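Local coordinates for protein phosphoacetylglucosamine mutase (Aspergillus lentulus, PDB 5O9X) that interconverts N-acetylglucosamine 6-phosphate and N-acetylglucosamine 1-phosphate, a phosphomutase step on the route to UDP-N-acetylglucosamine, at residues A473-A476 with E477-E481; A520-S523 with E524-L528; Y95-K98 with L99-P103; K447-L450 with A451-T454. The protein carries 1 engineered substitution. All blocks are in the same frame, centred on the assembly; numbering follows the deposited sequence.

Interaction 1. Residues A473-A476 with E477-E481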
# COMPACT_ATOMS: atom_id res chain seq x y z
N ALA A 473 -14.49 -14.46 7.32
CA ALA A 473 -14.58 -14.73 5.90
C ALA A 473 -13.55 -15.75 5.39
O ALA A 473 -12.50 -15.91 5.98
CB ALA A 473 -14.46 -13.39 5.12
N TYR A 474 -13.81 -16.33 4.23
CA TYR A 474 -12.86 -17.30 3.63
C TYR A 474 -12.96 -17.23 2.08
O TYR A 474 -13.79 -16.44 1.56
CB TYR A 474 -13.09 -18.74 4.21
CG TYR A 474 -14.45 -19.25 3.76
CD1 TYR A 474 -14.56 -20.03 2.58
CD2 TYR A 474 -15.63 -18.93 4.47
CE1 TYR A 474 -15.79 -20.49 2.10
CE2 TYR A 474 -16.88 -19.36 3.99
CZ TYR A 474 -16.94 -20.11 2.81
OH TYR A 474 -18.17 -20.55 2.38
N ASP A 475 -12.07 -17.96 1.36
CA ASP A 475 -12.04 -18.00 -0.11
C ASP A 475 -11.65 -16.62 -0.64
O ASP A 475 -12.44 -15.95 -1.34
CB ASP A 475 -13.39 -18.55 -0.66
CG ASP A 475 -13.38 -18.70 -2.19
OD1 ASP A 475 -12.31 -18.65 -2.81
OD2 ASP A 475 -14.47 -18.67 -2.77
N ALA A 476 -10.44 -16.18 -0.27
CA ALA A 476 -9.97 -14.81 -0.58
C ALA A 476 -11.02 -13.81 -0.06
O ALA A 476 -11.34 -12.77 -0.68
CB ALA A 476 -9.62 -14.67 -2.11
N GLU A 477 -11.53 -14.14 1.14
CA GLU A 477 -12.50 -13.35 1.87
C GLU A 477 -13.85 -13.11 1.11
O GLU A 477 -14.56 -12.16 1.42
CB GLU A 477 -11.86 -12.05 2.41
CG GLU A 477 -10.66 -12.34 3.36
CD GLU A 477 -9.96 -11.05 3.69
OE1 GLU A 477 -9.52 -10.36 2.73
OE2 GLU A 477 -10.05 -10.60 4.84
N ARG A 478 -14.18 -13.93 0.11
CA ARG A 478 -15.37 -13.71 -0.74
C ARG A 478 -16.66 -14.33 -0.13
O ARG A 478 -17.75 -14.08 -0.64
CB ARG A 478 -15.16 -14.18 -2.22
CG ARG A 478 -14.05 -13.36 -2.88
CD ARG A 478 -13.63 -13.90 -4.25
NE ARG A 478 -12.84 -15.14 -4.10
CZ ARG A 478 -12.26 -15.71 -5.17
NH1 ARG A 478 -12.36 -15.11 -6.36
NH2 ARG A 478 -11.57 -16.82 -5.04
N LYS A 479 -16.52 -15.12 0.94
CA LYS A 479 -17.71 -15.75 1.59
C LYS A 479 -17.57 -15.58 3.09
O LYS A 479 -16.45 -15.69 3.59
CB LYS A 479 -17.79 -17.24 1.18
CG LYS A 479 -18.10 -17.41 -0.34
CD LYS A 479 -17.83 -18.89 -0.67
CE LYS A 479 -18.35 -19.34 -2.04
NZ LYS A 479 -17.80 -18.46 -3.12
N LEU A 480 -18.70 -15.41 3.78
CA LEU A 480 -18.76 -15.39 5.26
C LEU A 480 -19.06 -16.77 5.83
O LEU A 480 -20.06 -17.44 5.43
CB LEU A 480 -19.82 -14.38 5.74
CG LEU A 480 -19.32 -12.96 5.54
CD1 LEU A 480 -20.52 -12.03 5.71
CD2 LEU A 480 -18.19 -12.59 6.51
N GLU A 481 -18.14 -17.28 6.65
CA GLU A 481 -18.40 -18.49 7.42
C GLU A 481 -19.40 -18.12 8.54
O GLU A 481 -20.27 -18.92 8.94
CB GLU A 481 -17.05 -18.99 8.03
CG GLU A 481 -17.15 -19.65 9.42
CD GLU A 481 -15.86 -19.57 10.21
OE1 GLU A 481 -14.87 -18.88 9.77
OE2 GLU A 481 -15.80 -20.23 11.27
O HOH W 1 -20.43 -19.49 3.79
O HOH W 2 -15.35 -17.55 -5.11
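Tyr474 and Lys479 pair their backbones at the head of a tight hairpin: Tyr474 N donates to Lys479 O at 2.8 Å, and Lys479 N to Tyr474 O at 3.1 Å. Asp475, Arg478 and Lys479 form a salt-bridge network at the turn. Arg478 takes Asp475 side-on, NE reaching the backbone Asp475 O at 2.9 Å while NH2 meets Asp475 OD1 at 3.0 Å, a salt bridge with planes 60° apart. Asp475 O also accepts from Arg478 N, on the opposite face of its carbonyl plane. CG of Asp475 lies anti to the backbone N (chi1 -176°), which carries the carboxylate to both cations; OD2 meets Lys479 NZ in a weak, longer salt bridge, and a water donates to OD2 and accepts weakly from NZ. Asp475 to Arg478 form a type I' turn, and Arg478 and Lys479 both face Tyr474 in a classic beta bulge. Lys479 CB lies over one face of the Tyr474 ring, a CH-pi contact 3.9 Å from the centroid; a water links Tyr474 OH to Leu480 O. On the other sheet face Ala473 CB meets Leu480 CD2 at 4.1 Å. Glu477 pairs its carboxylate with Arg505 and Thr361 N; the Glu477 side chain is about 7 Å from the bound glucose 1,6-bisphosphate.

Interaction 2. Residues A520-S523 with E524-L528; sequences ASRS and EADDL
Ser521 holds OG between its backbone N and carbonyl carbon (chi1 75°), which lets the hydroxyl face the first turn of the helix, and Glu524 sets CG beside its own backbone N (chi1 -74°), bringing its carboxylate back to meet it. Ser521 OG donates to Glu524 OE1 at 2.7 Å, using the anti lone pair of that oxygen, and accepts a weak bond from Glu524 N at 3.4 Å. Ser521 is therefore the N-cap of helix 522-539, with one hydroxyl serving both the backbone and the side chain of Glu524. The other carboxylate oxygen, Glu524 OE2, is taken by Asn498 N, so both oxygens have a partner.

One residue on, Arg522 carries its guanidinium along the helix to Asp526. Arg522 NH1 meets Asp526 OD1 at 3.1 Å in a salt bridge of i to i+4 spacing; the oxygen lies near the guanidinium plane, whereas the nitrogen stands above the carboxylate plane, 43° out of it. Both groups are shared: Arg522 NH1 also donates to Ser458 O, and Asp526 OD1 pairs with Arg459 NE. Regular helical bonds follow, Ala525 N to Ser521 O and Asp526 N to Arg522 O, each 3.0 Å. This capped helix start, in the C-terminal domain of the phosphoglucomutase/phosphomannomutase family, thus rests beside strand 458-463 through Arg522 and Asp526, while Leu528 packs on helix 486-495.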
# COMPACT_ATOMS: atom_id res chain seq x y z
N ALA A 520 -24.63 -4.97 -13.55
CA ALA A 520 -24.51 -4.43 -14.91
C ALA A 520 -24.98 -3.01 -15.05
O ALA A 520 -24.61 -2.32 -15.99
CB ALA A 520 -25.29 -5.34 -15.88
N SER A 521 -25.82 -2.54 -14.11
CA SER A 521 -26.39 -1.21 -14.21
C SER A 521 -26.29 -0.51 -12.85
O SER A 521 -26.14 -1.19 -11.80
CB SER A 521 -27.88 -1.27 -14.69
OG SER A 521 -28.71 -1.73 -13.62
N ARG A 522 -26.30 0.84 -12.86
CA ARG A 522 -26.19 1.66 -11.65
C ARG A 522 -27.30 1.33 -10.60
O ARG A 522 -26.99 1.19 -9.39
CB ARG A 522 -26.26 3.17 -12.00
CG ARG A 522 -26.19 4.19 -10.85
CD ARG A 522 -25.28 3.82 -9.62
NE ARG A 522 -23.94 3.79 -10.05
CZ ARG A 522 -22.92 3.11 -9.53
NH1 ARG A 522 -22.98 2.39 -8.40
NH2 ARG A 522 -21.81 3.26 -10.15
N SER A 523 -28.57 1.23 -11.07
CA SER A 523 -29.68 0.91 -10.19
C SER A 523 -29.48 -0.45 -9.51
O SER A 523 -29.75 -0.61 -8.31
CB SER A 523 -31.05 0.98 -10.94
OG SER A 523 -31.19 2.39 -11.13
N GLU A 524 -29.04 -1.43 -10.28
CA GLU A 524 -28.81 -2.77 -9.72
C GLU A 524 -27.69 -2.78 -8.70
O GLU A 524 -27.83 -3.42 -7.62
CB GLU A 524 -28.50 -3.78 -10.80
CG GLU A 524 -29.75 -4.19 -11.63
CD GLU A 524 -29.34 -4.99 -12.84
OE1 GLU A 524 -28.60 -4.40 -13.72
OE2 GLU A 524 -29.62 -6.19 -12.86
N ALA A 525 -26.57 -2.14 -9.03
CA ALA A 525 -25.44 -2.22 -8.07
C ALA A 525 -25.81 -1.51 -6.78
O ALA A 525 -25.44 -1.96 -5.70
CB ALA A 525 -24.19 -1.59 -8.65
N ASP A 526 -26.48 -0.34 -6.86
CA ASP A 526 -26.84 0.37 -5.64
C ASP A 526 -27.86 -0.41 -4.81
O ASP A 526 -27.80 -0.41 -3.57
CB ASP A 526 -27.46 1.74 -6.04
CG ASP A 526 -26.36 2.76 -6.52
OD1 ASP A 526 -25.18 2.50 -6.29
OD2 ASP A 526 -26.68 3.79 -7.09
N ASP A 527 -28.79 -1.06 -5.50
CA ASP A 527 -29.82 -1.84 -4.78
C ASP A 527 -29.20 -3.04 -4.07
O ASP A 527 -29.46 -3.32 -2.89
CB ASP A 527 -30.85 -2.34 -5.78
CG ASP A 527 -32.13 -2.86 -5.12
OD1 ASP A 527 -32.49 -2.26 -4.08
OD2 ASP A 527 -32.73 -3.85 -5.66
N LEU A 528 -28.30 -3.73 -4.77
CA LEU A 528 -27.64 -4.91 -4.20
C LEU A 528 -26.81 -4.47 -2.99
O LEU A 528 -26.89 -5.08 -1.91
CB LEU A 528 -26.76 -5.58 -5.28
CG LEU A 528 -25.94 -6.78 -4.78
CD1 LEU A 528 -26.71 -7.90 -4.03
CD2 LEU A 528 -25.23 -7.38 -6.06

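Interaction 3. Residues Y95-K98 with L99-P103; sequences YATK and LANAP
Thr97 and Asn101 meet one turn apart near the C-terminal end of helix 91-101, their side chains side by side and pointing the same way. Thr97 carries its methyl CG2 anti to the backbone N, on the side where the Asn101 side chain lies, while Asn101 CB sits 3.4 Å from Thr97 O. Thr97 OG1, beside its own backbone N (chi1 -58°), bonds back to Glu93 O, which fixes the rotation that presents the methyl.

Beneath these side chains the helix winds down. Leu99 N bonds to Tyr95 O at 3.0 Å and Ala100 N to Ala96 O at 2.9 Å. Asn101 N reaches Thr97 O at 3.0 Å with a less straight angle of 139°, and also makes a weak 3.3 Å bond to Lys98 O. That same carbonyl, Lys98 O, takes a weak bond from the N of Ala102, which is the first residue to leave helical geometry. Lys98 sends NZ to a salt bridge with Glu113.

In this alpha/beta/alpha domain I, Leu99 wedges between helix 40-56, at Ala45 and Leu49, and Leu114 of helix 107-118, while Ala96, Thr97 and Ala100 lie against Phe32 of strand 32-35.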
# COMPACT_ATOMS: atom_id res chain seq x y z
N TYR A 95 3.55 -12.27 17.81
CA TYR A 95 4.44 -11.77 18.85
C TYR A 95 4.12 -10.28 19.17
O TYR A 95 4.10 -9.87 20.34
CB TYR A 95 5.88 -11.86 18.42
CG TYR A 95 6.34 -13.23 17.97
CD1 TYR A 95 5.88 -14.41 18.62
CD2 TYR A 95 7.29 -13.36 16.96
CE1 TYR A 95 6.32 -15.67 18.21
CE2 TYR A 95 7.76 -14.62 16.56
CZ TYR A 95 7.28 -15.76 17.20
OH TYR A 95 7.72 -16.99 16.76
N ALA A 96 3.90 -9.47 18.11
CA ALA A 96 3.61 -8.04 18.36
C ALA A 96 2.39 -7.93 19.22
O ALA A 96 2.33 -7.11 20.11
CB ALA A 96 3.40 -7.33 17.05
N THR A 97 1.37 -8.75 18.89
CA THR A 97 0.07 -8.67 19.54
C THR A 97 0.18 -9.14 20.99
O THR A 97 -0.52 -8.62 21.88
CB THR A 97 -0.94 -9.52 18.74
OG1 THR A 97 -1.00 -9.04 17.42
CG2 THR A 97 -2.33 -9.55 19.35
N LYS A 98 1.12 -10.06 21.26
CA LYS A 98 1.31 -10.52 22.65
C LYS A 98 1.94 -9.38 23.45
O LYS A 98 1.50 -9.08 24.55
CB LYS A 98 2.19 -11.77 22.63
CG LYS A 98 2.47 -12.38 24.00
CD LYS A 98 3.73 -13.25 23.94
CE LYS A 98 3.48 -14.62 23.31
NZ LYS A 98 3.10 -15.59 24.37
N LEU A 99 2.96 -8.71 22.90
CA LEU A 99 3.54 -7.61 23.62
C LEU A 99 2.53 -6.48 23.83
O LEU A 99 2.46 -5.88 24.92
CB LEU A 99 4.81 -7.06 22.94
CG LEU A 99 6.09 -7.88 23.06
CD1 LEU A 99 7.08 -7.47 21.97
CD2 LEU A 99 6.69 -7.68 24.47
N ALA A 100 1.72 -6.21 22.81
CA ALA A 100 0.77 -5.08 22.89
C ALA A 100 -0.36 -5.35 23.88
O ALA A 100 -0.94 -4.42 24.45
CB ALA A 100 0.19 -4.78 21.51
N ASN A 101 -0.69 -6.64 24.08
CA ASN A 101 -1.75 -7.01 25.03
C ASN A 101 -1.25 -7.38 26.45
O ASN A 101 -2.07 -7.58 27.36
CB ASN A 101 -2.68 -8.07 24.43
CG ASN A 101 -3.49 -7.50 23.26
OD1 ASN A 101 -3.33 -7.93 22.12
ND2 ASN A 101 -4.32 -6.51 23.53
N ALA A 102 0.06 -7.44 26.64
CA ALA A 102 0.65 -7.70 27.96
C ALA A 102 0.30 -6.59 28.94
O ALA A 102 0.44 -5.38 28.58
CB ALA A 102 2.15 -7.78 27.86
N PRO A 103 -0.13 -6.96 30.19
CA PRO A 103 -0.15 -5.94 31.24
C PRO A 103 1.21 -5.30 31.28
O PRO A 103 2.24 -5.96 31.06
CB PRO A 103 -0.45 -6.72 32.52
CG PRO A 103 -1.01 -8.03 32.07
CD PRO A 103 -0.39 -8.32 30.73

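Interaction 4. Residues K447-L450 with A451-T454; sequences KEWL and ATYT
Ala451 N bonds to Lys447 O at 3.1 Å, with a weak second bond to Glu448 O at 3.2 Å, and Ala451 CB lies 3.5 Å from Lys447 O. Thr452 does most of the work. Its hydroxyl sits between the backbone N and the carbonyl carbon (chi1 54°), a rotation that folds OG1 back onto the helix, where it donates to Trp449 O at 2.7 Å, nearly in line with the C=O bond. Thr452 N reaches that oxygen too, at 3.2 Å but from above the carbonyl plane, 63° out of it. Trp449 O is therefore gripped twice by one residue, while the methyl CG2 lies 3.4 Å from it. Thr452 N makes a further weak bond to Glu448 O.

Tyr453 leaves the helical path with an extended backbone, and its ring makes a cation-pi contact with Arg308. Thr454 comes back into touch by way of water: one molecule donates to Leu450 O and also bonds Thr454 OG1 at 2.9 Å. Arg308 of helix 306-324 gathers the turn, its NH1 and NH2 bonding Leu450 O and Tyr453 O and its carbonyl receiving Trp449 NE1. The turn after this short helix is thus held against strand 301-304, the edge strand of its sheet, where Leu450 packs, and against helices 306-324 and 342-350 of domain III, where Tyr453 leans.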
# COMPACT_ATOMS: atom_id res chain seq x y z
N LYS A 447 -8.74 9.07 -22.11
CA LYS A 447 -9.78 8.49 -23.01
C LYS A 447 -9.43 7.05 -23.46
O LYS A 447 -10.30 6.15 -23.33
CB LYS A 447 -10.00 9.38 -24.28
CG LYS A 447 -11.04 8.76 -25.24
CD LYS A 447 -11.23 9.61 -26.51
CE LYS A 447 -12.45 9.06 -27.27
NZ LYS A 447 -12.39 9.42 -28.71
N GLU A 448 -8.25 6.83 -24.09
CA GLU A 448 -7.88 5.47 -24.55
C GLU A 448 -7.67 4.47 -23.46
O GLU A 448 -8.01 3.27 -23.55
CB GLU A 448 -6.60 5.49 -25.46
CG GLU A 448 -6.88 6.10 -26.84
CD GLU A 448 -6.92 7.61 -26.84
OE1 GLU A 448 -6.25 8.24 -26.00
OE2 GLU A 448 -7.61 8.19 -27.67
N TRP A 449 -7.12 4.94 -22.34
CA TRP A 449 -6.94 4.06 -21.22
C TRP A 449 -8.32 3.63 -20.65
O TRP A 449 -8.53 2.46 -20.38
CB TRP A 449 -6.11 4.84 -20.13
CG TRP A 449 -5.72 4.03 -18.89
CD1 TRP A 449 -5.87 2.65 -18.67
CD2 TRP A 449 -5.14 4.56 -17.71
NE1 TRP A 449 -5.36 2.34 -17.42
CE2 TRP A 449 -4.92 3.49 -16.80
CE3 TRP A 449 -4.80 5.87 -17.30
CZ2 TRP A 449 -4.39 3.68 -15.51
CZ3 TRP A 449 -4.23 6.04 -16.04
CH2 TRP A 449 -4.03 4.97 -15.15
N LEU A 450 -9.24 4.58 -20.49
CA LEU A 450 -10.60 4.24 -20.05
C LEU A 450 -11.30 3.24 -21.00
O LEU A 450 -11.99 2.31 -20.53
CB LEU A 450 -11.48 5.49 -19.82
CG LEU A 450 -12.88 5.25 -19.15
CD1 LEU A 450 -12.67 5.01 -17.65
CD2 LEU A 450 -13.70 6.49 -19.40
N ALA A 451 -11.00 3.35 -22.31
CA ALA A 451 -11.68 2.53 -23.30
C ALA A 451 -11.19 1.08 -23.33
O ALA A 451 -11.90 0.21 -23.89
CB ALA A 451 -11.59 3.23 -24.71
N THR A 452 -10.09 0.74 -22.65
CA THR A 452 -9.64 -0.64 -22.56
C THR A 452 -10.74 -1.64 -22.16
O THR A 452 -10.84 -2.73 -22.72
CB THR A 452 -8.42 -0.83 -21.63
OG1 THR A 452 -8.68 -0.28 -20.31
CG2 THR A 452 -7.15 -0.08 -22.18
N TYR A 453 -11.53 -1.29 -21.13
CA TYR A 453 -12.67 -2.10 -20.71
C TYR A 453 -13.62 -1.14 -19.95
O TYR A 453 -13.23 -0.04 -19.57
CB TYR A 453 -12.23 -3.31 -19.87
CG TYR A 453 -11.54 -2.94 -18.53
CD1 TYR A 453 -12.31 -2.61 -17.37
CD2 TYR A 453 -10.12 -2.93 -18.44
CE1 TYR A 453 -11.66 -2.28 -16.13
CE2 TYR A 453 -9.47 -2.62 -17.23
CZ TYR A 453 -10.24 -2.33 -16.09
OH TYR A 453 -9.54 -2.06 -14.98
N THR A 454 -14.88 -1.53 -19.79
CA THR A 454 -15.82 -0.70 -19.04
C THR A 454 -16.11 -1.34 -17.69
O THR A 454 -16.58 -2.50 -17.64
CB THR A 454 -17.10 -0.46 -19.85
OG1 THR A 454 -16.75 0.19 -21.10
CG2 THR A 454 -18.09 0.48 -19.10
O HOH W 3 -14.80 2.33 -20.81

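In the fold
From the N terminus, interaction 3 comes first, at the end of helix 91-101 in domain I. Interaction 4 follows far along the chain, where helix 446-451 gives way to the loop leading to strand 458-463; its centre lies about 48 Å from that of interaction 3, across the middle of the molecule. Interaction 1 then closes the hairpin of strands 472-474 and 479-482 close to the ligand, and interaction 2 opens helix 522-539, both in the C-terminal domain, centres about 22 Å apart. All four are local and in series; none nests or crosses. Interactions 2 and 4 approach most closely, nearest atoms about 8 Å apart without touching.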